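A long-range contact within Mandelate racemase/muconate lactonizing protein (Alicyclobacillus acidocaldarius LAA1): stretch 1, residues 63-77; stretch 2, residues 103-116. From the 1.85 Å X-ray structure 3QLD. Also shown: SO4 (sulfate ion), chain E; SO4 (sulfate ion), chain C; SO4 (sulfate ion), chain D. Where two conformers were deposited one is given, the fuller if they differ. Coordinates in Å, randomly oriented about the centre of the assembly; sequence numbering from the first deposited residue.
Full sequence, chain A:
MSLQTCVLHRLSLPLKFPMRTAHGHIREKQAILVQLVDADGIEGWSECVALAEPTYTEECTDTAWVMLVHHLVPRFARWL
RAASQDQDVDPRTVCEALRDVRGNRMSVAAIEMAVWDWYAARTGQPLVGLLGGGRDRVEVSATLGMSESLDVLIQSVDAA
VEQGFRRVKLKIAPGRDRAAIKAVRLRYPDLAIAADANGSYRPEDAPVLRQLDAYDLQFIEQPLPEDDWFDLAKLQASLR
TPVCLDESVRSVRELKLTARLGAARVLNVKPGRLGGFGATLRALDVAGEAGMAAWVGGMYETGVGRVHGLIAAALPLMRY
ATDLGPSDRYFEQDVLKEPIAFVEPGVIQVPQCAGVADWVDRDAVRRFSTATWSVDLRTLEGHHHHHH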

# COMPACT_ATOMS: atom_id res chain seq x y z
N THR A 63 -9.70 -4.27 6.89
CA THR A 63 -9.70 -3.60 5.62
C THR A 63 -9.82 -4.61 4.47
O THR A 63 -10.51 -4.31 3.49
CB THR A 63 -8.49 -2.67 5.41
OG1 THR A 63 -7.28 -3.41 5.55
CG2 THR A 63 -8.51 -1.50 6.49
N ALA A 64 -9.20 -5.77 4.63
CA ALA A 64 -9.33 -6.82 3.61
C ALA A 64 -10.82 -7.28 3.50
O ALA A 64 -11.34 -7.55 2.43
CB ALA A 64 -8.36 -8.06 3.98
N TRP A 65 -11.50 -7.36 4.62
CA TRP A 65 -12.91 -7.80 4.61
C TRP A 65 -13.72 -6.85 3.75
O TRP A 65 -14.44 -7.24 2.81
CB TRP A 65 -13.42 -7.84 6.06
CG TRP A 65 -14.89 -8.24 6.12
CD1 TRP A 65 -16.01 -7.40 6.19
CD2 TRP A 65 -15.40 -9.57 6.04
NE1 TRP A 65 -17.18 -8.17 6.17
CE2 TRP A 65 -16.82 -9.49 6.09
CE3 TRP A 65 -14.77 -10.84 5.95
CZ2 TRP A 65 -17.63 -10.65 6.07
CZ3 TRP A 65 -15.58 -11.97 5.94
CH2 TRP A 65 -16.98 -11.86 6.01
N VAL A 66 -13.60 -5.54 3.99
CA VAL A 66 -14.40 -4.60 3.19
C VAL A 66 -13.96 -4.47 1.77
O VAL A 66 -14.74 -4.17 0.90
CB VAL A 66 -14.55 -3.14 3.87
CG1 VAL A 66 -15.25 -3.27 5.20
CG2 VAL A 66 -13.22 -2.45 4.05
N MSE A 67 -12.65 -4.60 1.53
CA MSE A 67 -12.11 -4.63 0.19
C MSE A 67 -12.80 -5.82 -0.55
O MSE A 67 -13.26 -5.67 -1.69
CB MSE A 67 -10.57 -4.74 0.30
CG MSE A 67 -9.74 -4.80 -1.01
SE MSE A 67 -10.06 -3.42 -2.35
CE MSE A 67 -10.02 -1.99 -1.13
N LEU A 68 -12.86 -6.97 0.11
CA LEU A 68 -13.45 -8.17 -0.59
C LEU A 68 -14.95 -8.00 -0.87
O LEU A 68 -15.40 -8.08 -1.99
CB LEU A 68 -13.19 -9.44 0.23
CG LEU A 68 -11.73 -9.87 0.13
CD1 LEU A 68 -11.38 -10.81 1.28
CD2 LEU A 68 -11.37 -10.51 -1.27
N VAL A 69 -15.70 -7.67 0.17
CA VAL A 69 -17.14 -7.48 0.06
C VAL A 69 -17.55 -6.40 -0.89
O VAL A 69 -18.45 -6.64 -1.72
CB VAL A 69 -17.73 -7.22 1.48
CG1 VAL A 69 -19.26 -6.82 1.46
CG2 VAL A 69 -17.44 -8.39 2.45
N HIS A 70 -16.95 -5.20 -0.77
CA HIS A 70 -17.51 -4.05 -1.45
C HIS A 70 -16.79 -3.71 -2.76
O HIS A 70 -17.29 -2.88 -3.51
CB HIS A 70 -17.62 -2.84 -0.48
CG HIS A 70 -18.56 -3.09 0.66
ND1 HIS A 70 -19.94 -3.12 0.48
CD2 HIS A 70 -18.35 -3.34 1.98
CE1 HIS A 70 -20.52 -3.35 1.64
NE2 HIS A 70 -19.59 -3.52 2.56
N HIS A 71 -15.64 -4.35 -3.04
CA HIS A 71 -14.87 -4.00 -4.21
C HIS A 71 -14.40 -5.13 -5.12
O HIS A 71 -14.66 -5.10 -6.36
CB HIS A 71 -13.64 -3.16 -3.80
CG HIS A 71 -14.02 -1.94 -3.05
ND1 HIS A 71 -14.33 -0.76 -3.70
CD2 HIS A 71 -14.35 -1.77 -1.74
CE1 HIS A 71 -14.73 0.14 -2.79
NE2 HIS A 71 -14.78 -0.46 -1.61
N LEU A 72 -13.72 -6.10 -4.52
CA LEU A 72 -13.13 -7.19 -5.31
C LEU A 72 -14.17 -8.23 -5.73
O LEU A 72 -14.23 -8.55 -6.91
CB LEU A 72 -11.95 -7.84 -4.56
CG LEU A 72 -10.84 -6.91 -4.11
CD1 LEU A 72 -9.64 -7.81 -3.71
CD2 LEU A 72 -10.46 -5.99 -5.25
N VAL A 73 -15.02 -8.69 -4.81
CA VAL A 73 -16.05 -9.70 -5.20
C VAL A 73 -16.99 -9.16 -6.26
O VAL A 73 -17.26 -9.88 -7.28
CB VAL A 73 -16.70 -10.39 -3.97
CG1 VAL A 73 -17.85 -11.36 -4.39
CG2 VAL A 73 -15.63 -11.14 -3.24
N PRO A 74 -17.44 -7.89 -6.15
CA PRO A 74 -18.26 -7.36 -7.25
C PRO A 74 -17.54 -7.33 -8.58
O PRO A 74 -18.13 -7.65 -9.63
CB PRO A 74 -18.61 -5.96 -6.77
CG PRO A 74 -18.74 -6.17 -5.28
CD PRO A 74 -17.45 -6.96 -5.00
N ARG A 75 -16.26 -7.02 -8.55
CA ARG A 75 -15.49 -6.94 -9.78
C ARG A 75 -15.33 -8.31 -10.38
O ARG A 75 -15.30 -8.42 -11.63
CB ARG A 75 -14.11 -6.33 -9.55
CG ARG A 75 -14.12 -4.77 -9.57
CD ARG A 75 -12.70 -4.36 -9.16
NE ARG A 75 -12.53 -2.93 -9.27
CZ ARG A 75 -12.98 -2.03 -8.40
NH1 ARG A 75 -13.69 -2.42 -7.33
NH2 ARG A 75 -12.75 -0.72 -8.63
N PHE A 76 -15.17 -9.31 -9.52
CA PHE A 76 -14.98 -10.71 -9.93
C PHE A 76 -16.29 -11.26 -10.54
O PHE A 76 -16.24 -11.92 -11.56
CB PHE A 76 -14.47 -11.52 -8.74
CG PHE A 76 -14.39 -13.00 -8.97
CD1 PHE A 76 -15.06 -13.88 -8.08
CD2 PHE A 76 -13.65 -13.53 -10.02
CE1 PHE A 76 -15.00 -15.22 -8.24
CE2 PHE A 76 -13.61 -14.91 -10.23
CZ PHE A 76 -14.26 -15.77 -9.33
N ALA A 77 -17.44 -10.97 -9.93
CA ALA A 77 -18.76 -11.31 -10.49
C ALA A 77 -18.95 -10.70 -11.87
O ALA A 77 -19.44 -11.35 -12.78
CB ALA A 77 -19.87 -10.82 -9.58
N GLY A 103 -2.57 -1.95 -5.38
CA GLY A 103 -2.16 -2.65 -4.17
C GLY A 103 -3.17 -3.70 -3.78
O GLY A 103 -3.73 -4.41 -4.68
N ASN A 104 -3.43 -3.78 -2.48
CA ASN A 104 -4.44 -4.75 -1.91
C ASN A 104 -4.12 -6.16 -2.33
O ASN A 104 -5.01 -6.97 -2.66
CB ASN A 104 -5.84 -4.36 -2.37
CG ASN A 104 -6.31 -3.06 -1.65
OD1 ASN A 104 -6.73 -3.12 -0.48
ND2 ASN A 104 -6.24 -1.92 -2.35
N ARG A 105 -2.82 -6.47 -2.36
CA ARG A 105 -2.42 -7.74 -2.97
C ARG A 105 -2.86 -8.98 -2.19
O ARG A 105 -3.09 -10.02 -2.82
CB ARG A 105 -0.93 -7.77 -3.23
CG ARG A 105 -0.63 -6.91 -4.45
CD ARG A 105 0.89 -6.97 -4.76
NE ARG A 105 1.24 -6.14 -5.93
CZ ARG A 105 1.56 -6.62 -7.14
NH1 ARG A 105 1.66 -7.95 -7.37
NH2 ARG A 105 1.83 -5.76 -8.13
N MSE A 106 -2.97 -8.89 -0.86
CA MSE A 106 -3.44 -10.06 -0.11
C MSE A 106 -4.93 -10.36 -0.35
O MSE A 106 -5.34 -11.55 -0.38
CB MSE A 106 -3.13 -9.92 1.39
CG MSE A 106 -1.62 -9.89 1.70
SE MSE A 106 -1.39 -9.27 3.52
CE MSE A 106 0.53 -9.41 3.67
N SER A 107 -5.73 -9.31 -0.53
CA SER A 107 -7.17 -9.44 -0.90
C SER A 107 -7.30 -9.96 -2.33
O SER A 107 -8.07 -10.93 -2.59
CB SER A 107 -7.90 -8.09 -0.73
OG SER A 107 -8.10 -7.97 0.64
N VAL A 108 -6.51 -9.40 -3.24
CA VAL A 108 -6.50 -9.85 -4.62
C VAL A 108 -6.12 -11.33 -4.67
O VAL A 108 -6.77 -12.13 -5.38
CB VAL A 108 -5.53 -8.97 -5.48
CG1 VAL A 108 -5.19 -9.66 -6.80
CG2 VAL A 108 -6.20 -7.60 -5.83
N ALA A 109 -5.08 -11.68 -3.94
CA ALA A 109 -4.56 -13.05 -3.91
C ALA A 109 -5.63 -14.03 -3.43
O ALA A 109 -5.66 -15.22 -3.86
CB ALA A 109 -3.43 -13.10 -2.95
N ALA A 110 -6.47 -13.60 -2.47
CA ALA A 110 -7.48 -14.54 -1.99
C ALA A 110 -8.46 -14.94 -3.12
O ALA A 110 -8.85 -16.11 -3.25
CB ALA A 110 -8.18 -14.03 -0.71
N ILE A 111 -8.85 -13.97 -3.93
CA ILE A 111 -9.67 -14.25 -5.09
C ILE A 111 -8.94 -15.21 -6.03
O ILE A 111 -9.43 -16.35 -6.31
CB ILE A 111 -10.02 -12.95 -5.81
CG1 ILE A 111 -10.81 -12.06 -4.85
CG2 ILE A 111 -10.80 -13.23 -7.13
CD1 ILE A 111 -12.17 -12.67 -4.48
N GLU A 112 -7.76 -14.78 -6.49
CA GLU A 112 -6.99 -15.53 -7.48
C GLU A 112 -6.72 -16.98 -7.02
O GLU A 112 -6.87 -17.93 -7.82
CB GLU A 112 -5.70 -14.79 -7.76
CG GLU A 112 -4.96 -15.33 -9.02
CD GLU A 112 -3.78 -16.19 -8.64
OE1 GLU A 112 -3.60 -16.64 -7.45
OE2 GLU A 112 -2.92 -16.38 -9.51
N MSE A 113 -6.33 -17.16 -5.77
CA MSE A 113 -5.96 -18.48 -5.27
C MSE A 113 -7.18 -19.42 -5.09
O MSE A 113 -7.06 -20.65 -5.33
CB MSE A 113 -5.16 -18.39 -3.99
CG MSE A 113 -3.73 -17.80 -4.28
SE MSE A 113 -2.79 -17.16 -2.70
CE MSE A 113 -2.08 -18.71 -1.85
N ALA A 114 -8.34 -18.85 -4.72
CA ALA A 114 -9.58 -19.66 -4.61
C ALA A 114 -9.96 -20.12 -6.02
O ALA A 114 -10.44 -21.27 -6.21
CB ALA A 114 -10.67 -18.83 -3.97
N VAL A 115 -9.74 -19.28 -7.05
CA VAL A 115 -10.07 -19.69 -8.42
C VAL A 115 -9.15 -20.85 -8.93
O VAL A 115 -9.62 -21.84 -9.54
CB VAL A 115 -10.07 -18.52 -9.37
CG1 VAL A 115 -10.32 -18.96 -10.81
CG2 VAL A 115 -11.14 -17.55 -8.96
N TRP A 116 -7.85 -20.74 -8.66
CA TRP A 116 -6.90 -21.84 -8.90
C TRP A 116 -7.34 -23.13 -8.19
O TRP A 116 -7.21 -24.25 -8.74
CB TRP A 116 -5.50 -21.46 -8.42
CG TRP A 116 -4.69 -20.73 -9.45
CD1 TRP A 116 -4.49 -19.39 -9.56
CD2 TRP A 116 -3.91 -21.33 -10.51
NE1 TRP A 116 -3.68 -19.10 -10.64
CE2 TRP A 116 -3.29 -20.28 -11.22
CE3 TRP A 116 -3.67 -22.66 -10.90
CZ2 TRP A 116 -2.46 -20.51 -12.32
CZ3 TRP A 116 -2.85 -22.89 -12.04
CH2 TRP A 116 -2.26 -21.81 -12.72
S SO4 E . -19.85 -5.48 6.14
O1 SO4 E . -19.81 -6.95 6.05
O2 SO4 E . -18.51 -4.87 6.06
O3 SO4 E . -20.66 -4.94 5.03
O4 SO4 E . -20.44 -5.15 7.45
S SO4 C . 3.62 -6.85 -10.47
O1 SO4 C . 2.36 -6.12 -10.34
O2 SO4 C . 3.69 -7.89 -9.45
O3 SO4 C . 3.69 -7.54 -11.75
O4 SO4 C . 4.70 -5.87 -10.36
S SO4 D . 0.22 -1.91 -7.47
O1 SO4 D . 0.60 -0.88 -6.50
O2 SO4 D . -1.13 -1.72 -7.97
O3 SO4 D . 1.11 -1.82 -8.62
O4 SO4 D . 0.34 -3.24 -6.86

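The centre of this contact is Ile111, a knob set into a hole formed by Leu68, Leu72, Val73 and Phe76 of the facing helix. Its CA-to-CB bond points toward that helix, and the m, m rotamer spreads its carbons among several neighbours: CG1 lies 3.9 Å from Leu68 CD2, CD1 lies 4.0 Å from Val73 CG2, and CG2 packs over one face of the Phe76 ring. This last approach is a CH-pi contact, with Ile111 CG2 4.2 Å from the centroid of the Phe76 ring and 19° off the ring normal. The contacts of Ile111 across the stretches are all with apolar side chains.

Phe76, chi1 t, carries the packing one helical turn further along the second helix. Its CZ reaches Val115 CG2 at 3.6 Å, an oblique approach. Ile111 and Val115 are four residues apart, so one ring can serve both.

In the other direction the knob is Ser107, again four residues from Ile111, seated among Ala64, Met67, Leu68 and Leu72. The closest backbone approach in the register joins two small residues, Ala64 and Ser107: their CA atoms are 5.6 Å apart, and Ala64 CB touches Ser107 OG at 3.4 Å. Leu72 exploits the same spot, its CD1 lying 3.5 Å from Ser107 CB and also 4.0 Å from Val108 CG2, although the CA-to-CB bond of Val108 points away. Leu68 starts sideways, but its end comes nearer, bringing CD2 to 3.6 Å from the backbone O of Ser107.

The helix axes cross at -52° and approach to 9.6 Å. Within the first helix, a wider pi-type turn spans 68-72, where Leu72 N bonds to Met67 O at 2.9 Å and Val73 N to Leu68 O at 2.9 Å. Leu68 and Leu72, at the two ends of that turn, both line the hole around Ile111, together with Val73 and Phe76.

Toward the polar edge, the selenomethionine Met67 lays its CG 3.8 Å from Ser107 CB and 3.5 Å from Asn104 OD1. Asn104 stands at the N-cap position but makes no capping bond with its side chain. No hydrogen bond crosses between the stretches: the contact rests on shape and apolar packing. Beyond it, the CA-to-CB bond of Arg105 points away, and the side chain binds sulfate ions, probably from the crystallisation liquor; Arg105 NE donates to O4 of the chain D sulfate at 3.2 Å. No atom of the Arg105 side chain touches the other stretch.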